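Local coordinates for protein Hth-type dhaklm operon transcriptional activator DHAS (PDB 2IU5) that activates transcription of the dhaKLM operon, together with DhaQ and in response to dihydroxyacetone, by binding an inverted repeat at its promoter as a TetR-family homodimer, at residues A[53-56]-A[57-61]. The protein carries 1 engineered substitution. Sequence-based numbering, arbitrary orientation.
Sequences YFQN and QEELL
N56 caps the helix that begins at Q57: its OD1 accepts a hydrogen bond from E59 N at 3.0 Å, with the donor nearly in line with the side-chain C=O. What carries OD1 back over the first turn is chi1 of 58°, which sets CG between the backbone N and the carbonyl carbon. OD1 also lies 2.9 Å from E58 N, and N56 O accepts L60 N at 3.2 Å, the first i to i+4 bond of the helix. E59 reaches back past the cap to the residue just before it, Q55. Its extended chain brings OE1 to 2.9 Å from Q55 N, which meets it from above the carboxylate plane rather than within it, while CD rests on Q55 CB at 3.5 Å. Replacing E59 with an alanine would probably leave Q55 N without this acceptor and the turn before the cap less firmly tied to the helix. On the apolar side, L60 CD1 sits over one face of the F54 ring, a CH-pi contact 3.7 Å from the centroid; Y53 CB covers the opposite face. W63 meets F54 edge-to-face, and L60 continues onto F22 and I39 of helices 13-28 and 36-43, so the F54-L60 pair packs into the interior of the tetR-type DNA-binding domain. Q57, bent at chi2, sends NE2 to I34 O. N56 OD1 thus supplies E59 N with the acceptor that the first turn of a helix lacks, while the E59 carboxylate serves Q55 N in the loop before it and probably also interacts favourably with the positive end of the helix dipole.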
ATOM      1  N   TYR A  53     -31.185  15.327  -7.915  1.00 20.33           N
ATOM      2  CA  TYR A  53     -29.939  15.147  -7.169  1.00 21.66           C
ATOM      3  C   TYR A  53     -28.829  14.423  -7.929  1.00 21.13           C
ATOM      4  O   TYR A  53     -27.662  14.772  -7.784  1.00 21.24           O
ATOM      5  CB  TYR A  53     -30.202  14.418  -5.856  1.00 20.34           C
ATOM      6  CG  TYR A  53     -31.247  15.102  -5.011  1.00 22.38           C
ATOM      7  CD1 TYR A  53     -30.954  16.281  -4.335  1.00 23.99           C
ATOM      8  CD2 TYR A  53     -32.527  14.573  -4.894  1.00 23.91           C
ATOM      9  CE1 TYR A  53     -31.922  16.911  -3.557  1.00 24.57           C
ATOM     10  CE2 TYR A  53     -33.499  15.196  -4.121  1.00 24.01           C
ATOM     11  CZ  TYR A  53     -33.190  16.350  -3.464  1.00 24.80           C
ATOM     12  OH  TYR A  53     -34.169  16.957  -2.700  1.00 28.20           O
ATOM     13  N   PHE A  54     -29.177  13.423  -8.734  1.00 20.52           N
ATOM     14  CA  PHE A  54     -28.169  12.599  -9.398  1.00 21.06           C
ATOM     15  C   PHE A  54     -28.615  12.269 -10.799  1.00 20.43           C
ATOM     16  O   PHE A  54     -29.805  12.106 -11.022  1.00 22.34           O
ATOM     17  CB  PHE A  54     -27.978  11.285  -8.660  1.00 20.25           C
ATOM     18  CG  PHE A  54     -27.658  11.464  -7.206  1.00 20.83           C
ATOM     19  CD1 PHE A  54     -26.410  11.934  -6.823  1.00 21.71           C
ATOM     20  CD2 PHE A  54     -28.602  11.163  -6.240  1.00 21.17           C
ATOM     21  CE1 PHE A  54     -26.113  12.102  -5.475  1.00 21.35           C
ATOM     22  CE2 PHE A  54     -28.303  11.330  -4.891  1.00 20.48           C
ATOM     23  CZ  PHE A  54     -27.053  11.801  -4.523  1.00 20.52           C
ATOM     24  N   GLN A  55     -27.663  12.167 -11.726  1.00 20.58           N
ATOM     25  CA  GLN A  55     -27.989  11.848 -13.111  1.00 20.08           C
ATOM     26  C   GLN A  55     -28.145  10.338 -13.318  1.00 20.75           C
ATOM     27  O   GLN A  55     -28.871   9.888 -14.208  1.00 19.32           O
ATOM     28  CB  GLN A  55     -26.899  12.381 -14.043  1.00 20.23           C
ATOM     29  CG  GLN A  55     -27.241  12.241 -15.509  1.00 22.97           C
ATOM     30  CD  GLN A  55     -26.183  12.856 -16.397  1.00 25.46           C
ATOM     31  OE1 GLN A  55     -25.760  14.006 -16.201  1.00 25.96           O
ATOM     32  NE2 GLN A  55     -25.745  12.092 -17.388  1.00 22.83           N
ATOM     33  N   ASN A  56     -27.450   9.566 -12.487  1.00 17.84           N
ATOM     34  CA  ASN A  56     -27.365   8.134 -12.656  1.00 19.96           C
ATOM     35  C   ASN A  56     -26.661   7.512 -11.459  1.00 19.54           C
ATOM     36  O   ASN A  56     -26.260   8.218 -10.526  1.00 18.99           O
ATOM     37  CB  ASN A  56     -26.667   7.785 -13.967  1.00 18.16           C
ATOM     38  CG  ASN A  56     -25.256   8.375 -14.052  1.00 16.81           C
ATOM     39  OD1 ASN A  56     -24.499   8.236 -13.101  1.00 17.87           O
ATOM     40  ND2 ASN A  56     -24.912   9.009 -15.160  1.00 17.71           N
ATOM     41  N   GLN A  57     -26.521   6.198 -11.498  1.00 19.88           N
ATOM     42  CA  GLN A  57     -25.958   5.453 -10.383  1.00 18.77           C
ATOM     43  C   GLN A  57     -24.485   5.757 -10.160  1.00 19.39           C
ATOM     44  O   GLN A  57     -24.036   5.665  -9.022  1.00 20.54           O
ATOM     45  CB  GLN A  57     -26.184   3.959 -10.573  1.00 20.12           C
ATOM     46  CG  GLN A  57     -27.653   3.580 -10.668  1.00 20.66           C
ATOM     47  CD  GLN A  57     -28.131   3.466 -12.109  1.00 20.33           C
ATOM     48  OE1 GLN A  57     -27.946   4.386 -12.923  1.00 20.55           O
ATOM     49  NE2 GLN A  57     -28.745   2.333 -12.449  1.00 20.41           N
ATOM     50  N   GLU A  58     -23.752   6.118 -11.215  1.00 18.96           N
ATOM     51  CA  GLU A  58     -22.325   6.465 -11.073  1.00 20.34           C
ATOM     52  C   GLU A  58     -22.207   7.736 -10.264  1.00 20.90           C
ATOM     53  O   GLU A  58     -21.355   7.841  -9.373  1.00 21.22           O
ATOM     54  CB  GLU A  58     -21.669   6.659 -12.430  1.00 21.38           C
ATOM     55  CG  GLU A  58     -21.345   5.345 -13.096  1.00 23.26           C
ATOM     56  CD  GLU A  58     -20.737   5.518 -14.468  1.00 24.16           C
ATOM     57  OE1 GLU A  58     -20.336   6.642 -14.842  1.00 27.71           O
ATOM     58  OE2 GLU A  58     -20.658   4.502 -15.198  1.00 22.03           O
ATOM     59  N   GLU A  59     -23.059   8.705 -10.566  1.00 19.31           N
ATOM     60  CA  GLU A  59     -23.027   9.931  -9.757  1.00 20.04           C
ATOM     61  C   GLU A  59     -23.404   9.661  -8.302  1.00 19.88           C
ATOM     62  O   GLU A  59     -22.852  10.293  -7.397  1.00 20.31           O
ATOM     63  CB  GLU A  59     -23.990  10.979 -10.315  1.00 19.13           C
ATOM     64  CG  GLU A  59     -23.549  11.600 -11.635  1.00 21.65           C
ATOM     65  CD  GLU A  59     -24.172  12.980 -11.902  1.00 22.63           C
ATOM     66  OE1 GLU A  59     -25.128  13.420 -11.199  1.00 20.94           O
ATOM     67  OE2 GLU A  59     -23.691  13.641 -12.851  1.00 28.46           O
ATOM     68  N   LEU A  60     -24.337   8.745  -8.056  1.00 19.23           N
ATOM     69  CA  LEU A  60     -24.745   8.412  -6.708  1.00 18.74           C
ATOM     70  C   LEU A  60     -23.560   7.751  -5.999  1.00 19.59           C
ATOM     71  O   LEU A  60     -23.285   8.092  -4.845  1.00 20.24           O
ATOM     72  CB  LEU A  60     -25.971   7.475  -6.717  1.00 19.33           C
ATOM     73  CG  LEU A  60     -26.389   7.049  -5.325  1.00 18.45           C
ATOM     74  CD1 LEU A  60     -26.673   8.273  -4.413  1.00 19.94           C
ATOM     75  CD2 LEU A  60     -27.629   6.177  -5.434  1.00 22.07           C
ATOM     76  N   LEU A  61     -22.864   6.835  -6.675  1.00 19.97           N
ATOM     77  CA  LEU A  61     -21.683   6.188  -6.068  1.00 20.94           C
ATOM     78  C   LEU A  61     -20.650   7.228  -5.674  1.00 21.46           C
ATOM     79  O   LEU A  61     -20.133   7.193  -4.551  1.00 21.79           O
ATOM     80  CB  LEU A  61     -21.041   5.185  -7.041  1.00 22.52           C
ATOM     81  CG  LEU A  61     -21.667   3.800  -7.179  1.00 24.56           C
ATOM     82  CD1 LEU A  61     -20.846   3.072  -8.218  1.00 24.30           C
ATOM     83  CD2 LEU A  61     -21.574   3.085  -5.812  1.00 28.02           C
TER